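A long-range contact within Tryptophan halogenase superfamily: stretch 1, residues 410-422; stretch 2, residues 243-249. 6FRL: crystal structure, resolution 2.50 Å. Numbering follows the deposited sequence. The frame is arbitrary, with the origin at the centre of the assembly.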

# COMPACT_ATOMS: atom_id res chain seq x y z
N ASP B 410 3.17 32.12 -23.66
CA ASP B 410 3.26 32.45 -22.24
C ASP B 410 2.58 31.43 -21.34
O ASP B 410 3.03 31.21 -20.20
CB ASP B 410 2.65 33.85 -21.95
CG ASP B 410 3.58 35.00 -22.34
OD1 ASP B 410 4.70 34.77 -22.87
OD2 ASP B 410 3.17 36.16 -22.11
N PHE B 411 1.49 30.85 -21.84
CA PHE B 411 0.78 29.77 -21.16
C PHE B 411 1.76 28.69 -20.66
O PHE B 411 1.76 28.34 -19.46
CB PHE B 411 -0.25 29.15 -22.12
CG PHE B 411 -0.95 27.95 -21.55
CD1 PHE B 411 -1.97 28.10 -20.64
CD2 PHE B 411 -0.58 26.66 -21.93
CE1 PHE B 411 -2.61 27.00 -20.10
CE2 PHE B 411 -1.22 25.56 -21.41
CZ PHE B 411 -2.23 25.72 -20.50
N TRP B 412 2.60 28.24 -21.57
CA TRP B 412 3.53 27.14 -21.33
C TRP B 412 4.74 27.50 -20.45
O TRP B 412 5.13 26.68 -19.61
CB TRP B 412 3.95 26.46 -22.65
CG TRP B 412 2.81 25.68 -23.33
CD1 TRP B 412 2.21 25.96 -24.53
CD2 TRP B 412 2.14 24.51 -22.83
NE1 TRP B 412 1.22 25.04 -24.81
CE2 TRP B 412 1.15 24.15 -23.78
CE3 TRP B 412 2.26 23.74 -21.67
CZ2 TRP B 412 0.33 23.04 -23.61
CZ3 TRP B 412 1.45 22.66 -21.49
CH2 TRP B 412 0.49 22.32 -22.45
N ARG B 413 5.34 28.69 -20.60
CA ARG B 413 6.38 29.17 -19.65
C ARG B 413 5.84 29.20 -18.23
O ARG B 413 6.50 28.74 -17.28
CB ARG B 413 6.88 30.58 -19.98
CG ARG B 413 7.69 30.71 -21.26
CD ARG B 413 8.02 32.18 -21.54
NE ARG B 413 8.49 32.38 -22.92
CZ ARG B 413 7.73 32.65 -24.00
NH1 ARG B 413 6.42 32.79 -23.92
NH2 ARG B 413 8.29 32.79 -25.19
N ASP B 414 4.64 29.76 -18.08
CA ASP B 414 4.02 29.89 -16.78
C ASP B 414 3.78 28.55 -16.13
O ASP B 414 4.04 28.40 -14.94
CB ASP B 414 2.69 30.65 -16.86
CG ASP B 414 2.87 32.14 -17.13
OD1 ASP B 414 4.02 32.64 -17.17
OD2 ASP B 414 1.82 32.78 -17.32
N CYS B 415 3.30 27.58 -16.90
CA CYS B 415 3.08 26.21 -16.39
C CYS B 415 4.39 25.63 -15.82
O CYS B 415 4.39 25.10 -14.71
CB CYS B 415 2.51 25.29 -17.48
SG CYS B 415 0.73 25.46 -17.72
N ARG B 416 5.49 25.81 -16.57
CA ARG B 416 6.85 25.42 -16.15
C ARG B 416 7.40 26.13 -14.90
O ARG B 416 8.16 25.54 -14.14
CB ARG B 416 7.81 25.59 -17.33
CG ARG B 416 9.21 25.07 -17.11
CD ARG B 416 9.98 24.97 -18.43
NE ARG B 416 9.75 26.13 -19.29
CZ ARG B 416 9.11 26.15 -20.47
NH1 ARG B 416 8.60 25.04 -21.03
NH2 ARG B 416 8.98 27.31 -21.12
N GLU B 417 7.01 27.38 -14.67
CA GLU B 417 7.45 28.12 -13.50
C GLU B 417 6.41 28.25 -12.40
O GLU B 417 6.72 28.78 -11.34
CB GLU B 417 7.95 29.50 -13.94
CG GLU B 417 9.27 29.45 -14.72
CD GLU B 417 9.39 30.56 -15.74
OE1 GLU B 417 8.88 31.68 -15.48
OE2 GLU B 417 10.00 30.33 -16.81
N MET B 418 5.18 27.77 -12.63
CA MET B 418 4.07 27.85 -11.61
C MET B 418 4.43 27.08 -10.34
O MET B 418 5.09 26.04 -10.40
CB MET B 418 2.71 27.36 -12.16
CG MET B 418 2.44 25.85 -12.08
SD MET B 418 1.15 25.13 -13.13
CE MET B 418 -0.19 26.22 -12.67
N PRO B 419 4.01 27.58 -9.18
CA PRO B 419 4.14 26.75 -7.99
C PRO B 419 3.20 25.52 -8.01
O PRO B 419 2.19 25.52 -8.70
CB PRO B 419 3.83 27.70 -6.83
CG PRO B 419 3.06 28.81 -7.43
CD PRO B 419 3.32 28.85 -8.91
N VAL B 420 3.59 24.46 -7.29
CA VAL B 420 2.88 23.20 -7.29
C VAL B 420 2.82 22.71 -5.86
O VAL B 420 3.67 23.06 -5.04
CB VAL B 420 3.54 22.12 -8.21
CG1 VAL B 420 3.83 22.67 -9.60
CG2 VAL B 420 4.84 21.57 -7.64
N PRO B 421 1.83 21.88 -5.53
CA PRO B 421 1.75 21.42 -4.17
C PRO B 421 3.07 20.80 -3.68
O PRO B 421 3.82 20.23 -4.48
CB PRO B 421 0.63 20.36 -4.23
CG PRO B 421 -0.23 20.82 -5.37
CD PRO B 421 0.74 21.35 -6.38
N GLU B 422 3.33 20.95 -2.38
CA GLU B 422 4.47 20.34 -1.70
C GLU B 422 4.56 18.82 -1.88
O GLU B 422 5.66 18.27 -1.99
CB GLU B 422 4.48 20.71 -0.19
CG GLU B 422 5.18 19.69 0.73
CD GLU B 422 5.82 20.31 1.98
OE1 GLU B 422 5.21 21.23 2.60
OE2 GLU B 422 6.95 19.87 2.34
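Stretch 2 (243-249) GRWLPCD

Stretch 2 lies along stretch 1 in the opposite sense: the CA atoms of Trp245 and Val420 are 6.4 Å apart and those of Pro247 and Cys415 7.7 Å apart, so moving up one chain means moving down the other. Neither partner offers a strand. Residues 410-417 are helical, Met418 is the first to leave helical phi/psi, and an extended segment follows to Pro421, the N-cap of the next helix. In stretch 2, residues 243-245 have helical phi/psi without the regular bonds, accompanied by a weak hydrogen bond from Leu246 N to Gly243 O (3.4 Å); the chain then continues as loop.

No hydrogen bond crosses the contact, which buries 373 Å² in all and rests on fit. Against the helix the bump is Pro247, its CA-to-CB bond pointing toward stretch 1. Its ring sits in the shallow hollow between the side chains of Phe411 and Cys415, one helical turn apart: Pro247 CB is 3.7 Å from Phe411 CE1, and Pro247 CG 3.7 Å from Cys415 SG. Phe411, chi1 t, starts sideways but its end comes nearer, also bringing CZ to 3.8 Å from Cys248 SG; that sulfur is 69° off the ring normal, an oblique approach.

Met418 supplies a bump in return. With chi1 p, chi2 t and chi3 m, Met418 CE lies 3.1 Å from Trp245 O and 4.2 Å from Pro247 CD.

Trp245, with 104 Å² covered, is the largest contributor. Chi1 m carries its indole to the extended segment. Pro421 packs over one face: its CG is 3.8 Å from the centroid of the Trp245 six-membered ring, only 10° off the normal, a CH-pi contact. Pro419 O meets the ring edge, 3.7 Å from Trp245 CE3. Val420, its CA-to-CB bond pointing away, contributes backbone, its C 3.6 Å from Trp245 CZ3.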

# COMPACT_ATOMS: atom_id res chain seq x y z
N GLY B 243 -8.41 25.85 -9.20
CA GLY B 243 -8.01 26.64 -10.38
C GLY B 243 -6.64 27.29 -10.21
O GLY B 243 -5.93 27.49 -11.17
N ARG B 244 -6.27 27.59 -8.98
CA ARG B 244 -4.95 28.10 -8.65
C ARG B 244 -3.81 27.16 -9.07
O ARG B 244 -2.78 27.64 -9.55
CB ARG B 244 -4.88 28.44 -7.14
CG ARG B 244 -4.74 27.23 -6.24
CD ARG B 244 -5.20 27.38 -4.82
NE ARG B 244 -4.10 27.16 -3.88
CZ ARG B 244 -4.22 26.76 -2.61
NH1 ARG B 244 -5.43 26.52 -2.06
NH2 ARG B 244 -3.12 26.61 -1.87
N TRP B 245 -4.00 25.84 -8.93
CA TRP B 245 -2.99 24.86 -9.35
C TRP B 245 -3.06 24.49 -10.83
O TRP B 245 -2.06 24.09 -11.40
CB TRP B 245 -3.12 23.55 -8.57
CG TRP B 245 -3.05 23.63 -7.09
CD1 TRP B 245 -4.01 23.23 -6.22
CD2 TRP B 245 -1.96 24.11 -6.30
NE1 TRP B 245 -3.60 23.44 -4.93
CE2 TRP B 245 -2.34 23.97 -4.95
CE3 TRP B 245 -0.72 24.64 -6.60
CZ2 TRP B 245 -1.50 24.33 -3.89
CZ3 TRP B 245 0.11 25.01 -5.56
CH2 TRP B 245 -0.27 24.85 -4.22
N LEU B 246 -4.24 24.58 -11.46
CA LEU B 246 -4.44 24.11 -12.84
C LEU B 246 -4.93 25.26 -13.69
O LEU B 246 -5.97 25.84 -13.38
CB LEU B 246 -5.47 22.97 -12.85
CG LEU B 246 -4.95 21.70 -12.16
CD1 LEU B 246 -6.05 20.82 -11.58
CD2 LEU B 246 -4.08 20.89 -13.10
N PRO B 247 -4.19 25.61 -14.76
CA PRO B 247 -4.55 26.83 -15.52
C PRO B 247 -5.90 26.75 -16.25
O PRO B 247 -6.71 27.68 -16.15
CB PRO B 247 -3.42 26.97 -16.53
CG PRO B 247 -2.88 25.59 -16.72
CD PRO B 247 -3.09 24.87 -15.41
N CYS B 248 -6.14 25.64 -16.96
CA CYS B 248 -7.27 25.54 -17.87
C CYS B 248 -8.61 25.61 -17.12
O CYS B 248 -8.76 25.07 -16.01
CB CYS B 248 -7.16 24.30 -18.74
SG CYS B 248 -5.70 24.33 -19.81
N ASP B 249 -9.55 26.33 -17.73
CA ASP B 249 -10.83 26.67 -17.11
C ASP B 249 -12.05 26.55 -18.05
O ASP B 249 -13.13 26.98 -17.69
CB ASP B 249 -10.72 28.09 -16.53
CG ASP B 249 -10.67 29.17 -17.61
OD1 ASP B 249 -10.14 28.94 -18.71
OD2 ASP B 249 -11.18 30.27 -17.35